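Local coordinates for chain length determinant protein (Shigella flexneri, PDB 4E2H) that probably sets the length of the O-antigen chains of lipopolysaccharide, acting with its periplasmic domain at the inner membrane, at residues C[59-62]-C[63-66]; C[27-30]-C[31-35]; C[177-180]-C[181-184]; C[119-122]-C[123-127]. All coordinates share one frame; numbering follows the deposited sequence.

Contact 1: C[59-62]-C[63-66]; sequences SALA and ETLD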
loop_
_atom_site.group_PDB
_atom_site.type_symbol
_atom_site.label_atom_id
_atom_site.label_comp_id
_atom_site.label_asym_id
_atom_site.label_seq_id
_atom_site.Cartn_x
_atom_site.Cartn_y
_atom_site.Cartn_z
ATOM N N SER C 59 -14.619 -23.819 7.680
ATOM C CA SER C 59 -14.957 -24.061 9.075
ATOM C C SER C 59 -16.433 -23.799 9.314
ATOM O O SER C 59 -17.054 -24.433 10.160
ATOM C CB SER C 59 -14.142 -23.139 9.990
ATOM O OG SER C 59 -12.753 -23.225 9.715
ATOM N N ALA C 60 -16.994 -22.833 8.598
ATOM C CA ALA C 60 -18.401 -22.530 8.769
ATOM C C ALA C 60 -19.227 -23.666 8.182
ATOM O O ALA C 60 -20.220 -24.081 8.771
ATOM C CB ALA C 60 -18.751 -21.213 8.123
ATOM N N LEU C 61 -18.799 -24.189 7.035
ATOM C CA LEU C 61 -19.541 -25.260 6.376
ATOM C C LEU C 61 -19.582 -26.494 7.274
ATOM O O LEU C 61 -20.622 -27.152 7.399
ATOM C CB LEU C 61 -18.907 -25.609 5.043
ATOM C CG LEU C 61 -19.639 -26.643 4.193
ATOM C CD1 LEU C 61 -21.130 -26.323 4.115
ATOM C CD2 LEU C 61 -19.008 -26.735 2.788
ATOM N N ALA C 62 -18.453 -26.785 7.921
ATOM C CA ALA C 62 -18.356 -27.934 8.812
ATOM C C ALA C 62 -19.110 -27.725 10.130
ATOM O O ALA C 62 -19.845 -28.609 10.555
ATOM C CB ALA C 62 -16.885 -28.329 9.058
ATOM N N GLU C 63 -18.937 -26.569 10.771
ATOM C CA GLU C 63 -19.768 -26.194 11.912
ATOM C C GLU C 63 -21.226 -26.586 11.666
ATOM O O GLU C 63 -21.855 -27.218 12.516
ATOM C CB GLU C 63 -19.674 -24.678 12.184
ATOM C CG GLU C 63 -21.014 -23.961 12.525
ATOM C CD GLU C 63 -21.041 -22.435 12.152
ATOM O OE1 GLU C 63 -20.934 -21.594 13.059
ATOM O OE2 GLU C 63 -21.198 -22.075 10.971
ATOM N N THR C 64 -21.765 -26.212 10.505
ATOM C CA THR C 64 -23.197 -26.389 10.267
ATOM C C THR C 64 -23.564 -27.807 9.855
ATOM O O THR C 64 -24.672 -28.263 10.119
ATOM C CB THR C 64 -23.772 -25.379 9.229
ATOM O OG1 THR C 64 -23.355 -25.739 7.907
ATOM C CG2 THR C 64 -23.316 -23.956 9.537
ATOM N N LEU C 65 -22.645 -28.503 9.195
ATOM C CA LEU C 65 -22.904 -29.882 8.808
ATOM C C LEU C 65 -23.079 -30.765 10.039
ATOM O O LEU C 65 -23.808 -31.751 10.005
ATOM C CB LEU C 65 -21.797 -30.413 7.900
ATOM C CG LEU C 65 -21.918 -29.971 6.438
ATOM C CD1 LEU C 65 -20.758 -30.469 5.605
ATOM C CD2 LEU C 65 -23.229 -30.462 5.857
ATOM N N ASP C 66 -22.413 -30.389 11.125
ATOM C CA ASP C 66 -22.448 -31.134 12.380
ATOM C C ASP C 66 -23.746 -30.831 13.142
ATOM O O ASP C 66 -24.031 -31.409 14.202
ATOM C CB ASP C 66 -21.231 -30.738 13.221
ATOM C CG ASP C 66 -20.991 -31.671 14.393
ATOM O OD1 ASP C 66 -20.479 -32.795 14.147
ATOM O OD2 ASP C 66 -21.289 -31.281 15.554
#
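L61 and L65 meet one turn apart at the end of helix 43-65, in the alpha/beta base domain of this Wzz-family protein, where helices pack against a small antiparallel sheet. L65 folds back over the carbonyl of L61, one turn earlier, and is a worked example of how a leucine can line the last turn of a helix. L65 CB lies 3.5 Å from L61 O, and L65 CG is closer, at 3.2 Å from the same L61 O. CG stands anti to its own carbonyl carbon (chi1 -80°), a torsion that leans the isobutyl group back along the helix until L65 CD1 packs 4.2 Å from L61 CG. At this tip L65 CD1 also lies 3.8 Å from L61 O. Both leucines also touch Y106 of helix 97-164 and L74 of strand 74-78, joining helix, helix and sheet.

The carbonyl of L61 is gripped twice. L65 N gives the ordinary helical bond of 3.0 Å to L61 O, and T64 OG1 donates to L61 O over 3.1 Å. The hydroxyl comes from above the carbonyl plane, 38° out of it, on the same face as the amide. On the far side of the turn A60 and E63 pack on V235 and M236 of the second subunit. The threonine methyl lies by the preceding carbonyl: T64 CG2 is 3.2 Å from A60 O.

Contact 2: C[27-30]-C[31-35]; sequences GYNN and AMNVI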
loop_
_atom_site.group_PDB
_atom_site.type_symbol
_atom_site.label_atom_id
_atom_site.label_comp_id
_atom_site.label_asym_id
_atom_site.label_seq_id
_atom_site.Cartn_x
_atom_site.Cartn_y
_atom_site.Cartn_z
ATOM N N GLY C 27 -3.157 -11.797 -11.409
ATOM C CA GLY C 27 -4.215 -10.874 -11.780
ATOM C C GLY C 27 -4.817 -10.155 -10.581
ATOM O O GLY C 27 -5.054 -8.929 -10.624
ATOM N N TYR C 28 -5.066 -10.901 -9.503
ATOM C CA TYR C 28 -5.599 -10.301 -8.271
ATOM C C TYR C 28 -4.524 -9.525 -7.541
ATOM O O TYR C 28 -4.783 -8.496 -6.922
ATOM C CB TYR C 28 -6.149 -11.369 -7.333
ATOM C CG TYR C 28 -6.747 -10.815 -6.056
ATOM C CD1 TYR C 28 -8.041 -10.312 -6.039
ATOM C CD2 TYR C 28 -6.025 -10.811 -4.865
ATOM C CE1 TYR C 28 -8.604 -9.817 -4.873
ATOM C CE2 TYR C 28 -6.583 -10.314 -3.686
ATOM C CZ TYR C 28 -7.873 -9.817 -3.700
ATOM O OH TYR C 28 -8.444 -9.323 -2.546
ATOM N N ASN C 29 -3.316 -10.057 -7.584
ATOM C CA ASN C 29 -2.187 -9.358 -7.039
ATOM C C ASN C 29 -2.001 -8.068 -7.785
ATOM O O ASN C 29 -1.625 -7.055 -7.211
ATOM C CB ASN C 29 -0.919 -10.164 -7.216
ATOM C CG ASN C 29 0.217 -9.552 -6.478
ATOM O OD1 ASN C 29 0.001 -8.815 -5.511
ATOM N ND2 ASN C 29 1.434 -9.821 -6.923
ATOM N N ASN C 30 -2.226 -8.121 -9.091
ATOM C CA ASN C 30 -2.078 -6.943 -9.912
ATOM C C ASN C 30 -2.994 -5.839 -9.405
ATOM O O ASN C 30 -2.542 -4.724 -9.157
ATOM C CB ASN C 30 -2.402 -7.273 -11.358
ATOM C CG ASN C 30 -2.752 -6.051 -12.155
ATOM O OD1 ASN C 30 -1.896 -5.191 -12.410
ATOM N ND2 ASN C 30 -4.022 -5.959 -12.567
ATOM N N ALA C 31 -4.276 -6.170 -9.234
ATOM C CA ALA C 31 -5.261 -5.207 -8.756
ATOM C C ALA C 31 -4.754 -4.518 -7.507
ATOM O O ALA C 31 -4.608 -3.301 -7.480
ATOM C CB ALA C 31 -6.584 -5.877 -8.462
HETATM N N MSE C 32 -4.484 -5.289 -6.462
HETATM C CA MSE C 32 -4.084 -4.679 -5.194
HETATM C C MSE C 32 -2.815 -3.825 -5.294
HETATM O O MSE C 32 -2.578 -2.944 -4.449
HETATM C CB MSE C 32 -3.947 -5.736 -4.117
HETATM C CG MSE C 32 -5.215 -6.513 -3.940
HETATM SE SE MSE C 32 -6.397 -5.699 -2.674
HETATM C CE MSE C 32 -8.060 -6.504 -3.291
ATOM N N ASN C 33 -1.997 -4.084 -6.309
ATOM C CA ASN C 33 -0.850 -3.221 -6.551
ATOM C C ASN C 33 -1.273 -1.867 -7.154
ATOM O O ASN C 33 -0.749 -0.822 -6.762
ATOM C CB ASN C 33 0.227 -3.927 -7.379
ATOM C CG ASN C 33 1.317 -4.542 -6.510
ATOM O OD1 ASN C 33 2.295 -3.876 -6.152
ATOM N ND2 ASN C 33 1.147 -5.820 -6.159
ATOM N N VAL C 34 -2.235 -1.885 -8.080
ATOM C CA VAL C 34 -2.888 -0.657 -8.534
ATOM C C VAL C 34 -3.480 0.144 -7.375
ATOM O O VAL C 34 -3.028 1.250 -7.068
ATOM C CB VAL C 34 -4.041 -0.963 -9.500
ATOM C CG1 VAL C 34 -4.815 0.324 -9.829
ATOM C CG2 VAL C 34 -3.513 -1.608 -10.748
ATOM N N ILE C 35 -4.511 -0.426 -6.754
ATOM C CA ILE C 35 -5.258 0.184 -5.653
ATOM C C ILE C 35 -4.404 0.797 -4.511
ATOM O O ILE C 35 -4.665 1.915 -4.069
ATOM C CB ILE C 35 -6.282 -0.835 -5.107
ATOM C CG1 ILE C 35 -7.367 -1.089 -6.157
ATOM C CG2 ILE C 35 -6.882 -0.377 -3.786
ATOM C CD1 ILE C 35 -8.154 -2.391 -5.932
HETATM O O HOH W 1 1.519 -7.232 -3.797
#
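Y28 and M32, a selenomethionine, pack side by side on the flank of helix 26-35 that faces helices 43-65 and 97-164, and they illustrate a Met-aromatic contact made within a single helical turn. With its CG anti to the backbone N (chi1 -179°), Y28 swings its ring away from the helix, and M32, bent at chi2, follows it. M32 CG sits over one face of the ring, 4.0 Å from Y28 CE2. The selenium lies obliquely above, 5.2 Å from the centroid of the Y28 ring and 39° off its normal. The terminal methyl comes in at the phenol end of the ring; its very close approach to the hydroxyl is doubtful as a detail.

The N29 and N33 side is polar and bridged by water. N29 O takes two hydrogen bonds from one residue, N33 N at 3.1 Å and N33 ND2 at 3.2 Å, which arrive from opposite faces of its carbonyl plane. The carbonyl oxygen lies almost in the N33 amide plane, so the side-chain bond fixes the turn of that amide. A water links the two asparagines, donating to N29 OD1 over 2.8 Å and accepting a weak bond from N33 ND2. N29 itself is buried, with L128 of the third subunit packed on it. The looser, solvent side belongs to G27 and N30, which are exposed.

Among the neighbouring helices, L46 of helix 43-65 touches Y28, N29 and M32, L118 of helix 97-164 meets Y28, and on another face helix 207-219 meets V34 through N215 and I219.

Contact 3: C[177-180]-C[181-184]; sequences DVTQ and DTLF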
loop_
_atom_site.group_PDB
_atom_site.type_symbol
_atom_site.label_atom_id
_atom_site.label_comp_id
_atom_site.label_asym_id
_atom_site.label_seq_id
_atom_site.Cartn_x
_atom_site.Cartn_y
_atom_site.Cartn_z
ATOM N N ASP C 177 15.280 35.026 -12.803
ATOM C CA ASP C 177 14.498 34.797 -11.578
ATOM C C ASP C 177 14.021 36.129 -10.918
ATOM O O ASP C 177 14.784 37.093 -10.808
ATOM C CB ASP C 177 15.304 33.919 -10.601
ATOM C CG ASP C 177 14.510 33.520 -9.371
ATOM O OD1 ASP C 177 13.265 33.451 -9.465
ATOM O OD2 ASP C 177 15.132 33.268 -8.305
ATOM N N VAL C 178 12.763 36.166 -10.467
ATOM C CA VAL C 178 12.113 37.407 -10.026
ATOM C C VAL C 178 11.377 37.331 -8.681
ATOM O O VAL C 178 10.593 36.403 -8.450
ATOM C CB VAL C 178 11.091 37.824 -11.073
ATOM C CG1 VAL C 178 10.900 39.333 -11.058
ATOM C CG2 VAL C 178 11.573 37.386 -12.430
ATOM N N THR C 179 11.620 38.313 -7.804
ATOM C CA THR C 179 10.905 38.416 -6.513
ATOM C C THR C 179 9.839 39.500 -6.546
ATOM O O THR C 179 9.658 40.168 -7.562
ATOM C CB THR C 179 11.828 38.782 -5.338
ATOM O OG1 THR C 179 12.205 40.173 -5.437
ATOM C CG2 THR C 179 13.054 37.852 -5.292
ATOM N N GLN C 180 9.168 39.713 -5.415
ATOM C CA GLN C 180 8.147 40.756 -5.332
ATOM C C GLN C 180 8.753 42.132 -5.545
ATOM O O GLN C 180 8.068 43.050 -5.988
ATOM C CB GLN C 180 7.435 40.715 -3.983
ATOM C CG GLN C 180 6.613 41.957 -3.617
ATOM C CD GLN C 180 5.248 41.992 -4.291
ATOM O OE1 GLN C 180 4.302 41.303 -3.868
ATOM N NE2 GLN C 180 5.132 42.807 -5.344
ATOM N N ASP C 181 10.027 42.296 -5.221
ATOM C CA ASP C 181 10.655 43.605 -5.350
ATOM C C ASP C 181 10.914 43.926 -6.827
ATOM O O ASP C 181 10.228 44.771 -7.427
ATOM C CB ASP C 181 11.935 43.617 -4.528
ATOM C CG ASP C 181 11.688 43.231 -3.067
ATOM O OD1 ASP C 181 10.672 43.693 -2.481
ATOM O OD2 ASP C 181 12.503 42.455 -2.507
ATOM N N THR C 182 11.864 43.187 -7.399
ATOM C CA THR C 182 12.224 43.224 -8.814
ATOM C C THR C 182 11.133 42.950 -9.882
ATOM O O THR C 182 11.361 43.204 -11.066
ATOM C CB THR C 182 13.377 42.251 -9.090
ATOM O OG1 THR C 182 12.931 40.915 -8.821
ATOM C CG2 THR C 182 14.567 42.582 -8.194
ATOM N N LEU C 183 9.964 42.447 -9.515
ATOM C CA LEU C 183 8.956 42.216 -10.564
ATOM C C LEU C 183 8.696 43.431 -11.457
ATOM O O LEU C 183 8.625 43.295 -12.687
ATOM C CB LEU C 183 7.626 41.706 -9.994
ATOM C CG LEU C 183 7.422 40.191 -10.033
ATOM C CD1 LEU C 183 6.346 39.764 -9.024
ATOM C CD2 LEU C 183 7.077 39.720 -11.453
ATOM N N PHE C 184 8.546 44.611 -10.856
ATOM C CA PHE C 184 8.147 45.798 -11.618
ATOM C C PHE C 184 9.168 46.133 -12.721
ATOM O O PHE C 184 8.889 46.921 -13.630
ATOM C CB PHE C 184 7.928 47.014 -10.697
ATOM C CG PHE C 184 9.178 47.830 -10.452
ATOM C CD1 PHE C 184 10.085 47.463 -9.471
ATOM C CD2 PHE C 184 9.438 48.973 -11.198
ATOM C CE1 PHE C 184 11.233 48.209 -9.246
ATOM C CE2 PHE C 184 10.589 49.716 -10.976
ATOM C CZ PHE C 184 11.482 49.328 -10.003
HETATM O O HOH W 2 15.391 39.375 -8.444
HETATM O O HOH W 3 14.371 40.946 -3.445
#
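T179 gives its backbone N-H to the hydroxyl of T182, and its own hydroxyl receives D181 N: a case of threonine hydroxyls bonding to backbone amides in a loop. The hydrogen bonds come first. D181 N donates to T179 OG1 over 3.0 Å, while T179 N donates to T182 OG1 over 3.1 Å, so each threonine hydroxyl accepts from an amide on the other side of the turn. Both hydroxyls stand between the backbone N and carbonyl carbon of their own residue (chi1 73° and 64°), which aims them back at the chain. A weak bond from L183 N to T179 O adds to the set.

Water extends it: one molecule joins T179 OG1 to D181 OD2, donating to the carboxylate over 2.6 Å. That carboxylate also forms salt bridges to R151, through OD2, and R201, through OD1, of the second subunit, which places the turn at the interface between copies.

The apolar part is small. V178 CG1 lies 3.7 Å from L183 CG, and L183 continues onto L191 and M194 of helix 187-195. The bond from D181 N to the hydroxyl two residues earlier makes T179-D181 an ST turn.

Contact 4: C[119-122]-C[123-127]; sequences EKDL and KDNIA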
loop_
_atom_site.group_PDB
_atom_site.type_symbol
_atom_site.label_atom_id
_atom_site.label_comp_id
_atom_site.label_asym_id
_atom_site.label_seq_id
_atom_site.Cartn_x
_atom_site.Cartn_y
_atom_site.Cartn_z
ATOM N N GLU C 119 -15.508 -10.612 -4.662
ATOM C CA GLU C 119 -15.830 -9.566 -5.620
ATOM C C GLU C 119 -16.411 -8.319 -4.938
ATOM O O GLU C 119 -16.175 -7.199 -5.386
ATOM C CB GLU C 119 -16.713 -10.088 -6.761
ATOM C CG GLU C 119 -16.070 -11.235 -7.552
ATOM C CD GLU C 119 -14.592 -11.004 -7.865
ATOM O OE1 GLU C 119 -14.223 -9.863 -8.216
ATOM O OE2 GLU C 119 -13.799 -11.967 -7.756
ATOM N N LYS C 120 -17.141 -8.514 -3.845
ATOM C CA LYS C 120 -17.645 -7.392 -3.057
ATOM C C LYS C 120 -16.521 -6.615 -2.369
ATOM O O LYS C 120 -16.519 -5.383 -2.362
ATOM C CB LYS C 120 -18.650 -7.880 -2.011
ATOM C CG LYS C 120 -18.854 -6.919 -0.856
ATOM C CD LYS C 120 -20.192 -6.182 -0.971
ATOM C CE LYS C 120 -20.474 -5.298 0.256
ATOM N NZ LYS C 120 -19.903 -3.912 0.134
ATOM N N ASP C 121 -15.571 -7.347 -1.793
ATOM C CA ASP C 121 -14.455 -6.754 -1.057
ATOM C C ASP C 121 -13.547 -6.005 -2.014
ATOM O O ASP C 121 -12.834 -5.079 -1.625
ATOM C CB ASP C 121 -13.677 -7.853 -0.319
ATOM C CG ASP C 121 -12.555 -7.309 0.558
ATOM O OD1 ASP C 121 -12.823 -6.968 1.736
ATOM O OD2 ASP C 121 -11.400 -7.243 0.075
ATOM N N LEU C 122 -13.584 -6.408 -3.279
ATOM C CA LEU C 122 -12.788 -5.741 -4.292
ATOM C C LEU C 122 -13.374 -4.402 -4.712
ATOM O O LEU C 122 -12.621 -3.481 -4.986
ATOM C CB LEU C 122 -12.616 -6.605 -5.520
ATOM C CG LEU C 122 -11.962 -5.762 -6.611
ATOM C CD1 LEU C 122 -10.499 -6.121 -6.726
ATOM C CD2 LEU C 122 -12.669 -5.990 -7.931
ATOM N N LYS C 123 -14.700 -4.286 -4.779
ATOM C CA LYS C 123 -15.297 -2.989 -5.095
ATOM C C LYS C 123 -15.096 -2.055 -3.909
ATOM O O LYS C 123 -14.900 -0.842 -4.073
ATOM C CB LYS C 123 -16.775 -3.101 -5.479
ATOM C CG LYS C 123 -17.754 -3.109 -4.308
ATOM C CD LYS C 123 -19.215 -3.288 -4.783
ATOM C CE LYS C 123 -20.034 -4.114 -3.764
ATOM N NZ LYS C 123 -21.356 -4.597 -4.293
ATOM N N ASP C 124 -15.121 -2.626 -2.711
ATOM C CA ASP C 124 -14.832 -1.868 -1.499
ATOM C C ASP C 124 -13.438 -1.270 -1.625
ATOM O O ASP C 124 -13.280 -0.064 -1.649
ATOM C CB ASP C 124 -14.881 -2.772 -0.262
ATOM C CG ASP C 124 -16.282 -3.322 0.033
ATOM O OD1 ASP C 124 -17.272 -2.851 -0.583
ATOM O OD2 ASP C 124 -16.389 -4.221 0.908
ATOM N N ASN C 125 -12.435 -2.135 -1.711
ATOM C CA ASN C 125 -11.035 -1.740 -1.834
ATOM C C ASN C 125 -10.832 -0.636 -2.866
ATOM O O ASN C 125 -10.047 0.294 -2.647
ATOM C CB ASN C 125 -10.170 -2.948 -2.241
ATOM C CG ASN C 125 -9.662 -3.748 -1.056
ATOM O OD1 ASN C 125 -8.480 -3.693 -0.715
ATOM N ND2 ASN C 125 -10.548 -4.521 -0.443
ATOM N N ILE C 126 -11.523 -0.772 -4.000
ATOM C CA ILE C 126 -11.446 0.199 -5.090
ATOM C C ILE C 126 -11.972 1.535 -4.608
ATOM O O ILE C 126 -11.267 2.539 -4.645
ATOM C CB ILE C 126 -12.290 -0.220 -6.304
ATOM C CG1 ILE C 126 -11.678 -1.437 -6.982
ATOM C CG2 ILE C 126 -12.376 0.915 -7.305
ATOM C CD1 ILE C 126 -12.527 -1.971 -8.097
ATOM N N ALA C 127 -13.216 1.530 -4.150
ATOM C CA ALA C 127 -13.832 2.724 -3.629
ATOM C C ALA C 127 -12.882 3.438 -2.682
ATOM O O ALA C 127 -12.732 4.656 -2.775
ATOM C CB ALA C 127 -15.133 2.386 -2.933
#
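K120 and D124, four residues apart, form a salt bridge; K120 is exposed, while D124 packs on G23 of the second subunit. K120 NZ lies 2.9 Å from D124 OD1 and is received on that oxygen's syn lone pair, on the side of OD2; bends at chi2 and chi4 curl the lysine chain round to reach it. K123 crosses it at a slant, K123 CE packing 3.5 Å from K120 CD, with the two ammonium nitrogens held 4.7 Å apart between K120 NZ and K123 NZ.

All of this rides on helix 97-164, the long helix that builds the periplasmic extension of the Wzz family and carries i-to-i+4 pairs on several faces. Among the hydrogen bonds, D121 O accepts two from one residue: N125 N at 3.0 Å and N125 ND2 at 2.6 Å, reaching it from opposite faces of its plane. The side-chain donor sits 36° above that plane, and Y36 holds the other end of the N125 amide.

Negative charge gathers nearby. D121 OD1 and D124 OD2 are 4.6 Å apart, and D21 of the second subunit comes close to both, which would probably make a proton on one of these carboxylates easier to hold. Among the apolar side chains, L122 CD2 lies 4.0 Å from I126 CD1.

How the contacts relate
From the N terminus the order is contact 2, contact 1, contact 4 and contact 3. Each spans one continuous stretch and closes no long loop; none nests in or crosses another. Contacts 2 and 1 lie on successive helices, 26-35 and 43-65, their centres 32 Å apart. Contact 4, farther along on helix 97-164, returns beside contact 2: I35 CG2 packs 3.4 Å from N125 O and M32 SE 3.5 Å from N125 OD1. Contact 3 follows that helix, in the loop before helix 187-195, with its centre about 76 Å from that of contact 1 on the opposite side of the chain's centre. Contacts 1, 3 and 4 all touch the second subunit, so the interface runs along the elongated chain.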